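Local coordinates for 5-formaminoimidazole-4-carboxamide-1-(Beta)-D-ribofuranosyl 5'-monophosphate synthetase (Thermococcus kodakarensis, PDB 2PBZ), which binds ATP and probably acts as a magnesium- or manganese-dependent carbon-nitrogen ligase in IMP biosynthesis, at residues 10-15 and 65-70; 249-254 and 268-273; 21-26 and 294-299. All coordinates share one frame; numbering follows the deposited sequence.

Contact 1: 10-15 and 65-70; sequences SHSSLQ and VPHGSF
His-67 and His-11 meet side against side, and between them they carry most of this contact. Their rings lie nearly parallel, with planes 19° apart, but they have slid past each other in opposite directions until the centroids are 5.2 Å apart, so there is hardly any ring overlap. What fills the step is aliphatic: His-11 CB sits over one face of the His-67 ring, 3.8 Å from its centroid, in a CH-pi contact. Farther along, His-11 CD2 approaches His-67 CB to 3.3 Å. The carbonyl oxygen of Ser-10 lies toward the rim of that same His-67 face, and the opposite face is taken by Phe-70 CE1, so the imidazole is sandwiched between Ser-10 and His-11 on one side and Phe-70 of its own turn on the other.

The His-11 ring, its CG anti to the backbone N (chi1 -173°), is carried out over the type I turn from His-67 to Phe-70. There the backbone of Gly-68 passes beneath one face, its CA 3.7 Å from the ring centroid and almost on the normal. The rings pack at the start of a Rossmann-like domain, where the loop after strand 5-8 leads into helix 13-22 and meets the loop ahead of helix 70-73. The tip of His-11 looks elsewhere: NE2 is hydrogen-bonded to the carbonyl oxygen of Ile-269.

Beside the histidines, Ser-10 OG and Ser-69 OG share a hydrogen bond of 3.0 Å, in which either hydroxyl could be the donor. Ser-69 OG also lies 3.7 Å from His-11 CB. Farther along the helix start, Ser-13 OG and the backbone N of Leu-14 are both bound by Glu-221 of a neighbouring subunit.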
loop_
_atom_site.group_PDB
_atom_site.type_symbol
_atom_site.label_atom_id
_atom_site.label_comp_id
_atom_site.label_asym_id
_atom_site.label_seq_id
_atom_site.Cartn_x
_atom_site.Cartn_y
_atom_site.Cartn_z
ATOM N N SER A 10 -21.691 -4.269 4.683
ATOM C CA SER A 10 -21.063 -2.960 4.796
ATOM C C SER A 10 -19.844 -3.119 5.678
ATOM O O SER A 10 -19.559 -4.216 6.164
ATOM C CB SER A 10 -22.005 -1.953 5.436
ATOM O OG SER A 10 -22.301 -2.338 6.764
ATOM N N HIS A 11 -19.134 -2.011 5.880
ATOM C CA HIS A 11 -17.927 -1.982 6.700
ATOM C C HIS A 11 -16.813 -2.936 6.233
ATOM O O HIS A 11 -15.850 -2.516 5.597
ATOM C CB HIS A 11 -18.269 -2.283 8.162
ATOM C CG HIS A 11 -17.113 -2.098 9.098
ATOM N ND1 HIS A 11 -16.707 -0.861 9.549
ATOM C CD2 HIS A 11 -16.241 -2.991 9.624
ATOM C CE1 HIS A 11 -15.639 -1.001 10.312
ATOM N NE2 HIS A 11 -15.335 -2.284 10.374
ATOM N N SER A 12 -16.943 -4.213 6.562
ATOM C CA SER A 12 -15.933 -5.190 6.191
ATOM C C SER A 12 -16.518 -6.574 5.949
ATOM O O SER A 12 -15.868 -7.572 6.230
ATOM C CB SER A 12 -14.892 -5.272 7.301
ATOM O OG SER A 12 -15.510 -5.617 8.520
ATOM N N SER A 13 -17.742 -6.624 5.431
ATOM C CA SER A 13 -18.406 -7.885 5.164
ATOM C C SER A 13 -17.778 -8.644 4.014
ATOM O O SER A 13 -17.911 -9.866 3.939
ATOM C CB SER A 13 -19.889 -7.660 4.873
ATOM O OG SER A 13 -20.101 -6.893 3.699
ATOM N N LEU A 14 -17.094 -7.928 3.126
ATOM C CA LEU A 14 -16.443 -8.551 1.977
ATOM C C LEU A 14 -15.294 -9.397 2.461
ATOM O O LEU A 14 -15.150 -10.563 2.095
ATOM C CB LEU A 14 -15.921 -7.484 1.020
ATOM C CG LEU A 14 -17.023 -6.628 0.393
ATOM C CD1 LEU A 14 -16.412 -5.467 -0.357
ATOM C CD2 LEU A 14 -17.873 -7.485 -0.534
ATOM N N GLN A 15 -14.467 -8.779 3.291
ATOM C CA GLN A 15 -13.315 -9.428 3.886
ATOM C C GLN A 15 -13.810 -10.612 4.717
ATOM O O GLN A 15 -13.296 -11.722 4.614
ATOM C CB GLN A 15 -12.610 -8.427 4.783
ATOM C CG GLN A 15 -11.328 -8.901 5.374
ATOM C CD GLN A 15 -10.907 -8.057 6.558
ATOM O OE1 GLN A 15 -11.387 -6.932 6.745
ATOM N NE2 GLN A 15 -10.011 -8.591 7.365
ATOM N N VAL A 65 -20.930 -12.623 13.692
ATOM C CA VAL A 65 -19.739 -11.820 13.356
ATOM C C VAL A 65 -20.005 -10.314 13.134
ATOM O O VAL A 65 -20.279 -9.883 12.016
ATOM C CB VAL A 65 -19.055 -12.331 12.081
ATOM C CG1 VAL A 65 -17.772 -11.554 11.854
ATOM C CG2 VAL A 65 -18.773 -13.814 12.187
ATOM N N PRO A 66 -19.866 -9.493 14.193
ATOM C CA PRO A 66 -20.098 -8.047 14.114
ATOM C C PRO A 66 -18.954 -7.209 13.516
ATOM O O PRO A 66 -17.833 -7.684 13.367
ATOM C CB PRO A 66 -20.379 -7.689 15.564
ATOM C CG PRO A 66 -19.392 -8.559 16.278
ATOM C CD PRO A 66 -19.457 -9.885 15.554
ATOM N N HIS A 67 -19.267 -5.963 13.171
ATOM C CA HIS A 67 -18.300 -5.022 12.614
ATOM C C HIS A 67 -18.720 -3.594 12.958
ATOM O O HIS A 67 -19.652 -3.398 13.726
ATOM C CB HIS A 67 -18.157 -5.221 11.093
ATOM C CG HIS A 67 -19.427 -5.041 10.319
ATOM N ND1 HIS A 67 -19.900 -5.991 9.443
ATOM C CD2 HIS A 67 -20.305 -4.013 10.266
ATOM C CE1 HIS A 67 -21.015 -5.561 8.887
ATOM N NE2 HIS A 67 -21.282 -4.362 9.369
ATOM N N GLY A 68 -18.048 -2.597 12.390
ATOM C CA GLY A 68 -18.355 -1.213 12.722
ATOM C C GLY A 68 -19.690 -0.602 12.342
ATOM O O GLY A 68 -19.870 0.595 12.493
ATOM N N SER A 69 -20.636 -1.394 11.860
ATOM C CA SER A 69 -21.933 -0.842 11.464
ATOM C C SER A 69 -23.049 -1.321 12.365
ATOM O O SER A 69 -24.104 -0.692 12.440
ATOM C CB SER A 69 -22.272 -1.228 10.013
ATOM O OG SER A 69 -21.397 -0.618 9.075
ATOM N N PHE A 70 -22.805 -2.430 13.057
ATOM C CA PHE A 70 -23.808 -3.025 13.931
ATOM C C PHE A 70 -24.523 -2.132 14.933
ATOM O O PHE A 70 -25.717 -2.276 15.141
ATOM C CB PHE A 70 -23.216 -4.231 14.645
ATOM C CG PHE A 70 -23.197 -5.458 13.802
ATOM C CD1 PHE A 70 -22.520 -5.469 12.584
ATOM C CD2 PHE A 70 -23.919 -6.581 14.177
ATOM C CE1 PHE A 70 -22.571 -6.584 11.749
ATOM C CE2 PHE A 70 -23.980 -7.706 13.351
ATOM C CZ PHE A 70 -23.307 -7.709 12.136
#

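Contact 2: 249-254 and 268-273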
loop_
_atom_site.group_PDB
_atom_site.type_symbol
_atom_site.label_atom_id
_atom_site.label_comp_id
_atom_site.label_asym_id
_atom_site.label_seq_id
_atom_site.Cartn_x
_atom_site.Cartn_y
_atom_site.Cartn_z
ATOM N N PRO A 249 -11.002 -10.018 17.026
ATOM C CA PRO A 249 -10.244 -8.840 16.601
ATOM C C PRO A 249 -10.515 -7.598 17.452
ATOM O O PRO A 249 -11.583 -7.444 18.037
ATOM C CB PRO A 249 -10.701 -8.655 15.149
ATOM C CG PRO A 249 -12.119 -9.061 15.203
ATOM C CD PRO A 249 -12.072 -10.324 16.059
ATOM N N PHE A 250 -9.530 -6.721 17.522
ATOM C CA PHE A 250 -9.692 -5.459 18.223
ATOM C C PHE A 250 -8.555 -4.595 17.724
ATOM O O PHE A 250 -7.595 -5.104 17.151
ATOM C CB PHE A 250 -9.685 -5.641 19.766
ATOM C CG PHE A 250 -8.347 -6.024 20.355
ATOM C CD1 PHE A 250 -7.559 -5.074 20.986
ATOM C CD2 PHE A 250 -7.893 -7.336 20.305
ATOM C CE1 PHE A 250 -6.331 -5.425 21.562
ATOM C CE2 PHE A 250 -6.677 -7.700 20.873
ATOM C CZ PHE A 250 -5.892 -6.741 21.504
ATOM N N ALA A 251 -8.673 -3.289 17.904
ATOM C CA ALA A 251 -7.624 -2.400 17.443
ATOM C C ALA A 251 -7.390 -1.230 18.371
ATOM O O ALA A 251 -8.317 -0.705 18.990
ATOM C CB ALA A 251 -7.951 -1.893 16.046
ATOM N N LEU A 252 -6.131 -0.835 18.465
ATOM C CA LEU A 252 -5.756 0.304 19.276
ATOM C C LEU A 252 -5.405 1.403 18.278
ATOM O O LEU A 252 -4.726 1.159 17.285
ATOM C CB LEU A 252 -4.553 -0.052 20.148
ATOM C CG LEU A 252 -4.785 -1.250 21.070
ATOM C CD1 LEU A 252 -3.520 -1.597 21.818
ATOM C CD2 LEU A 252 -5.906 -0.919 22.035
ATOM N N HIS A 253 -5.907 2.604 18.514
ATOM C CA HIS A 253 -5.641 3.718 17.618
ATOM C C HIS A 253 -4.618 4.669 18.244
ATOM O O HIS A 253 -4.746 5.066 19.398
ATOM C CB HIS A 253 -6.959 4.438 17.290
ATOM C CG HIS A 253 -7.989 3.545 16.665
ATOM N ND1 HIS A 253 -9.281 3.952 16.408
ATOM C CD2 HIS A 253 -7.909 2.260 16.238
ATOM C CE1 HIS A 253 -9.953 2.959 15.851
ATOM N NE2 HIS A 253 -9.143 1.922 15.739
ATOM N N PHE A 254 -3.597 5.031 17.480
ATOM C CA PHE A 254 -2.557 5.900 18.011
ATOM C C PHE A 254 -2.181 7.079 17.164
ATOM O O PHE A 254 -2.416 7.115 15.965
ATOM C CB PHE A 254 -1.253 5.130 18.244
ATOM C CG PHE A 254 -1.319 4.121 19.335
ATOM C CD1 PHE A 254 -1.566 2.774 19.049
ATOM C CD2 PHE A 254 -1.083 4.502 20.654
ATOM C CE1 PHE A 254 -1.563 1.822 20.076
ATOM C CE2 PHE A 254 -1.077 3.560 21.683
ATOM C CZ PHE A 254 -1.314 2.223 21.396
ATOM N N ARG A 268 -14.031 -4.380 17.810
ATOM C CA ARG A 268 -14.365 -5.389 16.798
ATOM C C ARG A 268 -13.467 -5.200 15.582
ATOM O O ARG A 268 -12.594 -4.344 15.605
ATOM C CB ARG A 268 -15.840 -5.275 16.402
ATOM C CG ARG A 268 -16.366 -3.853 16.355
ATOM C CD ARG A 268 -15.762 -3.080 15.222
ATOM N NE ARG A 268 -16.096 -1.671 15.305
ATOM C CZ ARG A 268 -15.633 -0.766 14.458
ATOM N NH1 ARG A 268 -14.823 -1.139 13.475
ATOM N NH2 ARG A 268 -15.980 0.507 14.592
ATOM N N ILE A 269 -13.666 -5.995 14.535
ATOM C CA ILE A 269 -12.847 -5.867 13.332
ATOM C C ILE A 269 -12.883 -4.415 12.885
ATOM O O ILE A 269 -13.917 -3.874 12.524
ATOM C CB ILE A 269 -13.329 -6.812 12.219
ATOM C CG1 ILE A 269 -12.402 -6.698 11.015
ATOM C CG2 ILE A 269 -14.773 -6.513 11.848
ATOM C CD1 ILE A 269 -12.609 -7.790 10.021
ATOM N N ASP A 270 -11.714 -3.796 12.921
ATOM C CA ASP A 270 -11.536 -2.387 12.627
ATOM C C ASP A 270 -11.911 -1.772 11.275
ATOM O O ASP A 270 -12.505 -0.681 11.234
ATOM C CB ASP A 270 -10.103 -2.009 12.989
ATOM C CG ASP A 270 -9.762 -0.617 12.580
ATOM O OD1 ASP A 270 -9.431 -0.426 11.389
ATOM O OD2 ASP A 270 -9.842 0.282 13.444
ATOM N N GLY A 271 -11.575 -2.428 10.174
ATOM C CA GLY A 271 -11.910 -1.838 8.890
ATOM C C GLY A 271 -10.633 -1.536 8.126
ATOM O O GLY A 271 -10.572 -1.677 6.899
ATOM N N GLY A 272 -9.610 -1.103 8.865
ATOM C CA GLY A 272 -8.320 -0.842 8.264
ATOM C C GLY A 272 -7.734 -2.212 7.986
ATOM O O GLY A 272 -6.633 -2.345 7.453
ATOM N N SER A 273 -8.485 -3.242 8.376
ATOM C CA SER A 273 -8.064 -4.620 8.142
ATOM C C SER A 273 -8.433 -5.081 6.728
ATOM O O SER A 273 -8.087 -6.191 6.327
ATOM C CB SER A 273 -8.658 -5.568 9.199
ATOM O OG SER A 273 -10.047 -5.367 9.374
#
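Both oxygens of Asp-270 are in use, and each faces a different part of the fold. OD1 accepts a short bond of 2.6 Å from the backbone N of Gly-272, arriving on the anti side and close to the carboxylate plane; this closes an Asx turn. The same oxygen also forms a salt bridge with Arg-192. OD2 turns to the strand and takes the N-H of His-253 NE2 at 2.9 Å. Here the two side chains meet tip to tip with their planes perpendicular, and the bond is bent (136° at the hydrogen), with OD2 tilted out of the imidazole plane. CG of Asp-270 is anti to its backbone N (chi1 173°), which sends the carboxylate along the strand toward His-253.

An alanine in place of Asp-270 would probably leave His-253 NE2 and Arg-192 without their carboxylate partner and set the turn at Gly-272 free to shift.

Behind the carboxylate the packing is apolar, with Ala-251 CB 3.7 Å from Asp-270 CB. At the start of the strand, the Pro-249 ring lies against the backbone of the loop, CG being 3.5 Å from Ile-269 N. Arg-268 folds back over its own loop, NH1 donating to Ile-269 O at 3.0 Å, while its NE goes to Glu-96 in a salt bridge.

His-253 also meets the ring of the ATP-binding residue Tyr-172, and its own side chain lies close to bound ATP, which puts this end of the contact beside the nucleotide in the ATP-grasp-related domain. Strand 249-255 runs antiparallel between strands 170-178 and 261-266; the loop at 268-273 follows the latter, and Met-290 of helix 290-302 touches both Pro-249 and Ile-269.

Contact 3: 21-26 and 294-299; sequences KKEGFK and IARELR
Glu-23 reaches across to helix 290-302 just where helix 13-22 has ended. Its CB lies 3.9 Å from Ala-295 CB, and CG presses closer on the same methyl, at 3.6 Å. The chain then bends at chi2 (-61°), which turns the carboxylate along the helix surface to Arg-296. OE2 is gripped side-on by two nitrogens of that arginine: NH2 donates to the syn lone pair of OE2 at 2.7 Å, while NE, at 3.1 Å, comes from above the carboxylate plane. Arg-292 forms a further salt bridge to OE2. OE1 takes a weak bond from Arg-296 NE, and it pairs with Arg-299 NE by charge alone, since no N-H points at it; the tip of Arg-299 goes on to Glu-303.

Beside this network the Phe-25 ring enters edge-on. CE1 is 3.2 Å from the Ala-295 carbonyl oxygen, CZ touches Leu-298 CB at 3.7 Å, and Leu-298 CD2 stands over one face toward the rim. Salt-bridge network and buried aromatic together make an interdomain seam, joining the helix-to-strand turn of the Rossmann-like part to a late helix of the ATP-grasp-related part.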
loop_
_atom_site.group_PDB
_atom_site.type_symbol
_atom_site.label_atom_id
_atom_site.label_comp_id
_atom_site.label_asym_id
_atom_site.label_seq_id
_atom_site.Cartn_x
_atom_site.Cartn_y
_atom_site.Cartn_z
ATOM N N LYS A 21 -15.775 -18.202 3.369
ATOM C CA LYS A 21 -15.903 -19.102 2.237
ATOM C C LYS A 21 -14.541 -19.737 1.986
ATOM O O LYS A 21 -14.444 -20.808 1.398
ATOM C CB LYS A 21 -16.378 -18.328 1.000
ATOM C CG LYS A 21 -16.292 -19.108 -0.323
ATOM C CD LYS A 21 -16.002 -18.162 -1.528
ATOM C CE LYS A 21 -15.451 -18.907 -2.771
ATOM N NZ LYS A 21 -15.020 -17.981 -3.876
ATOM N N LYS A 22 -13.484 -19.071 2.445
ATOM C CA LYS A 22 -12.121 -19.569 2.269
ATOM C C LYS A 22 -11.824 -20.684 3.262
ATOM O O LYS A 22 -11.073 -21.611 2.963
ATOM C CB LYS A 22 -11.114 -18.437 2.464
ATOM C CG LYS A 22 -10.007 -18.377 1.429
ATOM C CD LYS A 22 -10.546 -17.980 0.077
ATOM C CE LYS A 22 -9.428 -17.539 -0.864
ATOM N NZ LYS A 22 -8.827 -16.209 -0.463
ATOM N N GLU A 23 -12.415 -20.588 4.446
ATOM C CA GLU A 23 -12.220 -21.596 5.478
ATOM C C GLU A 23 -13.242 -22.714 5.346
ATOM O O GLU A 23 -13.377 -23.557 6.230
ATOM C CB GLU A 23 -12.316 -20.963 6.863
ATOM C CG GLU A 23 -11.114 -20.120 7.237
ATOM C CD GLU A 23 -9.844 -20.931 7.260
ATOM O OE1 GLU A 23 -9.835 -21.970 7.951
ATOM O OE2 GLU A 23 -8.857 -20.540 6.595
ATOM N N GLY A 24 -13.968 -22.701 4.232
ATOM C CA GLY A 24 -14.959 -23.732 3.982
ATOM C C GLY A 24 -16.340 -23.527 4.569
ATOM O O GLY A 24 -17.209 -24.391 4.412
ATOM N N PHE A 25 -16.556 -22.405 5.249
ATOM C CA PHE A 25 -17.864 -22.123 5.831
ATOM C C PHE A 25 -18.857 -21.669 4.791
ATOM O O PHE A 25 -18.482 -21.262 3.695
ATOM C CB PHE A 25 -17.762 -21.047 6.902
ATOM C CG PHE A 25 -17.158 -21.528 8.172
ATOM C CD1 PHE A 25 -15.879 -21.122 8.548
ATOM C CD2 PHE A 25 -17.858 -22.421 8.983
ATOM C CE1 PHE A 25 -15.294 -21.603 9.723
ATOM C CE2 PHE A 25 -17.296 -22.914 10.158
ATOM C CZ PHE A 25 -16.005 -22.506 10.536
ATOM N N LYS A 26 -20.133 -21.738 5.145
ATOM C CA LYS A 26 -21.193 -21.318 4.246
ATOM C C LYS A 26 -21.408 -19.847 4.532
ATOM O O LYS A 26 -21.149 -19.392 5.638
ATOM C CB LYS A 26 -22.473 -22.116 4.513
ATOM C CG LYS A 26 -23.111 -22.674 3.256
ATOM C CD LYS A 26 -22.143 -23.591 2.537
ATOM C CE LYS A 26 -22.698 -24.095 1.212
ATOM N NZ LYS A 26 -21.683 -24.899 0.444
ATOM N N ILE A 294 -10.670 -14.670 11.663
ATOM C CA ILE A 294 -11.863 -14.902 12.452
ATOM C C ILE A 294 -12.489 -16.249 12.060
ATOM O O ILE A 294 -12.913 -17.015 12.913
ATOM C CB ILE A 294 -12.886 -13.807 12.204
ATOM C CG1 ILE A 294 -12.371 -12.490 12.762
ATOM C CG2 ILE A 294 -14.219 -14.196 12.804
ATOM C CD1 ILE A 294 -13.214 -11.319 12.370
ATOM N N ALA A 295 -12.528 -16.529 10.759
ATOM C CA ALA A 295 -13.102 -17.769 10.257
ATOM C C ALA A 295 -12.262 -18.964 10.614
ATOM O O ALA A 295 -12.804 -20.038 10.878
ATOM C CB ALA A 295 -13.280 -17.701 8.757
ATOM N N ARG A 296 -10.941 -18.800 10.617
ATOM C CA ARG A 296 -10.083 -19.929 10.954
ATOM C C ARG A 296 -10.209 -20.239 12.434
ATOM O O ARG A 296 -10.045 -21.386 12.855
ATOM C CB ARG A 296 -8.622 -19.655 10.616
ATOM C CG ARG A 296 -7.722 -20.777 11.100
ATOM C CD ARG A 296 -6.466 -20.877 10.296
ATOM N NE ARG A 296 -6.763 -21.001 8.876
ATOM C CZ ARG A 296 -5.846 -21.188 7.934
ATOM N NH1 ARG A 296 -4.562 -21.282 8.261
ATOM N NH2 ARG A 296 -6.207 -21.260 6.661
ATOM N N GLU A 297 -10.511 -19.204 13.211
ATOM C CA GLU A 297 -10.678 -19.351 14.643
ATOM C C GLU A 297 -11.917 -20.205 14.853
ATOM O O GLU A 297 -11.958 -21.079 15.711
ATOM C CB GLU A 297 -10.880 -17.984 15.299
ATOM C CG GLU A 297 -10.925 -18.047 16.811
ATOM C CD GLU A 297 -9.562 -18.271 17.414
ATOM O OE1 GLU A 297 -8.773 -19.076 16.864
ATOM O OE2 GLU A 297 -9.286 -17.644 18.444
ATOM N N LEU A 298 -12.925 -19.935 14.042
ATOM C CA LEU A 298 -14.176 -20.652 14.099
ATOM C C LEU A 298 -13.946 -22.113 13.731
ATOM O O LEU A 298 -14.329 -23.017 14.470
ATOM C CB LEU A 298 -15.154 -20.006 13.132
ATOM C CG LEU A 298 -16.643 -20.046 13.456
ATOM C CD1 LEU A 298 -16.881 -19.596 14.894
ATOM C CD2 LEU A 298 -17.386 -19.151 12.473
ATOM N N ARG A 299 -13.298 -22.350 12.599
ATOM C CA ARG A 299 -13.045 -23.716 12.150
ATOM C C ARG A 299 -12.209 -24.505 13.153
ATOM O O ARG A 299 -12.420 -25.700 13.343
ATOM C CB ARG A 299 -12.330 -23.712 10.807
ATOM C CG ARG A 299 -12.423 -25.033 10.075
ATOM C CD ARG A 299 -11.362 -25.115 9.006
ATOM N NE ARG A 299 -10.045 -24.967 9.615
ATOM C CZ ARG A 299 -9.042 -25.830 9.466
ATOM N NH1 ARG A 299 -9.197 -26.914 8.714
ATOM N NH2 ARG A 299 -7.886 -25.618 10.092
#

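How the contacts relate
Contacts 1 and 2 touch directly, their centres 12 Å apart: besides the bond from His-11 to the 268-273 loop, His-11 CE1 lies 3.3 Å from Arg-268 NH1, and Gly-68 CA packs on Arg-268 CZ at 3.3 Å. This joins the two family regions beside the nucleotide: the side chain of His-253 is about 4 Å from bound ATP, and Gly-68 is about 8 Å from bound ATP. Contact 3 lies away from the nucleotide site. It shares helix 13-22 with contact 1, without touching it, and meets contact 2 through Ile-294, whose CD1 is 3.8 Å from Pro-249 CG. Along the chain, contact 2 is nested within the loop that contact 3 closes.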